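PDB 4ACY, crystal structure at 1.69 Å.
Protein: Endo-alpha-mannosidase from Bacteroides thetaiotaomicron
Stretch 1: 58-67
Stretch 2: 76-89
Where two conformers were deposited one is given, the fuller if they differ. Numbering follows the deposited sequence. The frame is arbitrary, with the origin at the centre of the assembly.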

# COMPACT_ATOMS: atom_id res chain seq x y z
N GLU A 58 -7.73 23.36 -2.64
CA GLU A 58 -8.36 22.98 -1.37
C GLU A 58 -7.49 21.92 -0.70
O GLU A 58 -6.71 21.25 -1.38
N MSE A 59 -7.61 21.79 0.62
CA MSE A 59 -6.98 20.66 1.33
C MSE A 59 -7.69 19.39 0.89
O MSE A 59 -8.91 19.36 0.80
N LYS A 60 -6.91 18.35 0.62
CA LYS A 60 -7.46 17.04 0.35
C LYS A 60 -6.73 16.05 1.23
O LYS A 60 -5.51 15.98 1.24
N HIS A 61 -7.50 15.27 1.97
CA HIS A 61 -6.98 14.25 2.90
C HIS A 61 -6.29 14.74 4.18
O HIS A 61 -6.46 14.12 5.25
N TRP A 62 -5.51 15.82 4.10
CA TRP A 62 -5.00 16.43 5.33
C TRP A 62 -6.17 16.94 6.15
O TRP A 62 -6.10 16.99 7.38
N MSE A 63 -7.22 17.34 5.43
CA MSE A 63 -8.54 17.53 5.98
C MSE A 63 -9.24 16.17 5.85
O MSE A 63 -9.21 15.57 4.78
N HIS A 64 -9.85 15.68 6.93
CA HIS A 64 -10.42 14.33 6.90
C HIS A 64 -11.50 14.21 7.96
O HIS A 64 -11.38 14.81 9.03
N PRO A 65 -12.58 13.43 7.68
CA PRO A 65 -13.57 13.24 8.74
C PRO A 65 -13.01 12.41 9.89
O PRO A 65 -11.99 11.72 9.74
N ILE A 66 -13.67 12.50 11.04
CA ILE A 66 -13.35 11.67 12.19
C ILE A 66 -14.43 10.58 12.30
O ILE A 66 -15.60 10.91 12.45
N ALA A 67 -14.02 9.31 12.20
CA ALA A 67 -14.99 8.19 12.06
C ALA A 67 -15.63 7.80 13.37
O ALA A 67 -14.98 7.81 14.42
N VAL A 76 -20.43 12.93 12.62
CA VAL A 76 -19.09 12.71 12.09
C VAL A 76 -18.27 13.99 12.26
O VAL A 76 -18.68 15.06 11.80
N GLY A 77 -17.14 13.88 12.95
CA GLY A 77 -16.27 15.01 13.24
C GLY A 77 -15.41 15.39 12.04
O GLY A 77 -15.50 14.78 10.98
N ALA A 78 -14.59 16.42 12.21
CA ALA A 78 -13.72 16.83 11.11
C ALA A 78 -12.40 17.36 11.64
O ALA A 78 -12.36 18.05 12.65
N ILE A 79 -11.32 17.02 10.95
CA ILE A 79 -10.04 17.68 11.16
C ILE A 79 -9.84 18.57 9.93
O ILE A 79 -9.89 18.08 8.81
N SER A 80 -9.63 19.87 10.16
CA SER A 80 -9.68 20.85 9.05
C SER A 80 -8.52 20.80 8.05
O SER A 80 -8.67 21.20 6.89
N GLY A 81 -7.37 20.33 8.51
CA GLY A 81 -6.14 20.37 7.71
C GLY A 81 -5.50 21.75 7.74
O GLY A 81 -4.42 21.96 7.16
N LEU A 82 -6.17 22.69 8.42
CA LEU A 82 -5.70 24.09 8.53
C LEU A 82 -5.01 24.35 9.87
O LEU A 82 -5.20 23.60 10.84
N ASN A 83 -4.20 25.41 9.93
CA ASN A 83 -3.46 25.78 11.15
C ASN A 83 -2.61 24.65 11.70
O ASN A 83 -2.52 24.48 12.91
N ASP A 84 -2.02 23.87 10.79
CA ASP A 84 -1.15 22.73 11.13
C ASP A 84 -1.89 21.61 11.90
O ASP A 84 -1.26 20.77 12.53
N ASP A 85 -3.22 21.61 11.82
CA ASP A 85 -4.08 20.64 12.51
C ASP A 85 -4.53 19.64 11.45
O ASP A 85 -5.51 19.88 10.75
N ILE A 86 -3.78 18.56 11.32
CA ILE A 86 -3.92 17.67 10.17
C ILE A 86 -4.28 16.22 10.56
O ILE A 86 -4.01 15.78 11.68
N ALA A 87 -4.87 15.50 9.61
CA ALA A 87 -5.52 14.21 9.89
C ALA A 87 -4.56 13.00 9.98
O ALA A 87 -4.71 12.01 9.24
N CYS A 88 -3.60 13.11 10.88
CA CYS A 88 -2.62 12.06 11.12
C CYS A 88 -1.93 12.29 12.46
O CYS A 88 -1.91 13.42 12.96
N ASN A 89 -1.40 11.22 13.04
CA ASN A 89 -0.75 11.31 14.34
C ASN A 89 0.72 11.72 14.27
O ASN A 89 1.31 12.09 15.29

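What holds the two stretches together most firmly? Backbone pairing does: antiparallel strands 64-66 and 77-79 exchange His-64 N to Ile-79 O (3.0 Å), Ile-79 N to His-64 O (2.9 Å) and Ile-66 N to Gly-77 O (2.9 Å). The return bond, Gly-77 N to Ile-66 O, is weak at 3.4 Å, and a water also bridges the two atoms, donating to Ile-66 O (2.9 Å) and accepting from Gly-77 N (3.1 Å). Beyond the ladder, Ala-87 N donates to Trp-62 O at 3.0 Å.

Do polar side chains bridge the stretches? None does. Two bonds stay within a stretch: His-64 (chi1 t) turns ND1 to Pro-65 O, 2.7 Å away, and Ser-80 (p) accepts from Leu-82 N through OG at 3.0 Å; His-61, Trp-62 and Asp-85 find partners elsewhere in the structure.

Which side chains share a face of the sheet? Ile-66 and Ile-79, both m then t, meet with Ile-66 CG1 3.9 Å from Ile-79 CG1, while His-64 CB rests 3.2 Å from Ala-87 CB. Pro-65 and Ala-78 take the other face, and Pro-65 CB also lies 3.6 Å from CG1 of Val-76, just before the strand.

What packs beyond the strands? Trp-62 (m) brings CE3 within 4.0 Å of Ile-86 CD1, and Cys-88 SG sits at its ring edge, 4.0 Å from Trp-62 CZ3. The CA-to-CB bond of selenomethionine Met-59 (m, m, t) points toward the second stretch, and its CE lies 3.3 Å from Gly-81 O; a CB on that glycine would clash with Met-63 N.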

# COMPACT_ATOMS: atom_id res chain seq x y z
CB GLU A 58 -9.77 22.44 -1.59
CG GLU A 58 -9.81 21.06 -2.27
CD GLU A 58 -11.16 20.70 -2.88
OE1 GLU A 58 -12.20 21.18 -2.38
OE2 GLU A 58 -11.16 19.93 -3.87
CB MSE A 59 -7.09 20.76 2.85
CG MSE A 59 -6.12 21.67 3.53
SE MSE A 59 -4.25 21.21 3.23
CE MSE A 59 -3.44 22.80 4.07
CB LYS A 60 -7.31 16.67 -1.13
CG LYS A 60 -8.02 17.58 -2.09
CD LYS A 60 -7.85 17.09 -3.52
CE LYS A 60 -8.54 18.02 -4.52
NZ LYS A 60 -7.94 17.87 -5.90
CB HIS A 61 -6.17 13.17 2.16
CG HIS A 61 -7.02 12.06 1.65
ND1 HIS A 61 -7.20 10.88 2.35
CD2 HIS A 61 -7.80 11.96 0.54
CE1 HIS A 61 -8.03 10.10 1.68
NE2 HIS A 61 -8.41 10.72 0.58
CB TRP A 62 -4.01 17.56 5.02
CG TRP A 62 -2.89 17.13 4.13
CD1 TRP A 62 -2.61 17.61 2.88
CD2 TRP A 62 -1.89 16.14 4.41
NE1 TRP A 62 -1.51 16.98 2.37
CE2 TRP A 62 -1.05 16.06 3.28
CE3 TRP A 62 -1.64 15.28 5.49
CZ2 TRP A 62 0.04 15.19 3.20
CZ3 TRP A 62 -0.56 14.41 5.43
CH2 TRP A 62 0.26 14.36 4.27
CB MSE A 63 -9.27 18.61 5.19
CG MSE A 63 -10.76 18.69 5.43
SE MSE A 63 -11.56 20.18 4.48
CE MSE A 63 -10.98 19.80 2.68
CB HIS A 64 -9.29 13.33 7.18
CG HIS A 64 -9.61 11.90 6.85
ND1 HIS A 64 -10.35 11.09 7.68
CD2 HIS A 64 -9.23 11.13 5.81
CE1 HIS A 64 -10.44 9.88 7.15
NE2 HIS A 64 -9.76 9.87 6.02
CB PRO A 65 -14.72 12.48 8.05
CG PRO A 65 -14.46 12.49 6.62
CD PRO A 65 -13.01 12.88 6.38
CB ILE A 66 -13.31 12.50 13.50
CG1 ILE A 66 -12.30 13.64 13.39
CG2 ILE A 66 -12.95 11.62 14.67
CD1 ILE A 66 -12.34 14.61 14.58
CB ALA A 67 -14.29 6.98 11.44
CB VAL A 76 -19.14 12.23 10.61
CG1 VAL A 76 -17.75 12.16 10.00
CG2 VAL A 76 -19.85 10.87 10.51
CB ALA A 78 -14.41 17.91 10.24
CB ILE A 79 -8.89 16.66 11.34
CG1 ILE A 79 -9.12 15.84 12.62
CG2 ILE A 79 -7.53 17.37 11.40
CD1 ILE A 79 -8.23 14.63 12.74
CB SER A 80 -9.78 22.26 9.61
OG SER A 80 -8.58 22.59 10.28
CB LEU A 82 -6.87 25.06 8.30
CG LEU A 82 -7.75 24.82 7.06
CD1 LEU A 82 -9.03 25.65 7.11
CD2 LEU A 82 -7.00 25.05 5.75
CB ASN A 83 -4.42 26.30 12.24
CG ASN A 83 -5.34 27.38 11.74
OD1 ASN A 83 -4.89 28.47 11.39
ND2 ASN A 83 -6.63 27.08 11.67
CB ASP A 84 0.12 23.17 11.88
CG ASP A 84 0.96 24.21 11.10
OD1 ASP A 84 0.75 24.39 9.88
OD2 ASP A 84 1.82 24.87 11.73
CB ASP A 85 -5.28 21.37 13.13
CG ASP A 85 -6.21 20.45 13.95
OD1 ASP A 85 -5.85 19.29 14.27
OD2 ASP A 85 -7.31 20.92 14.30
CB ILE A 86 -2.68 17.71 9.23
CG1 ILE A 86 -1.43 17.12 9.91
CG2 ILE A 86 -2.42 19.15 8.71
CD1 ILE A 86 -0.29 16.86 8.92
CB ALA A 87 -6.60 13.95 8.87
CB CYS A 88 -1.59 11.98 9.98
SG CYS A 88 -1.12 13.56 9.28
CB ASN A 89 -0.87 9.99 15.10
CG ASN A 89 -2.28 9.75 15.63
OD1 ASN A 89 -2.53 9.84 16.86
ND2 ASN A 89 -3.20 9.47 14.73
O HOH W 1 -17.22 11.40 14.83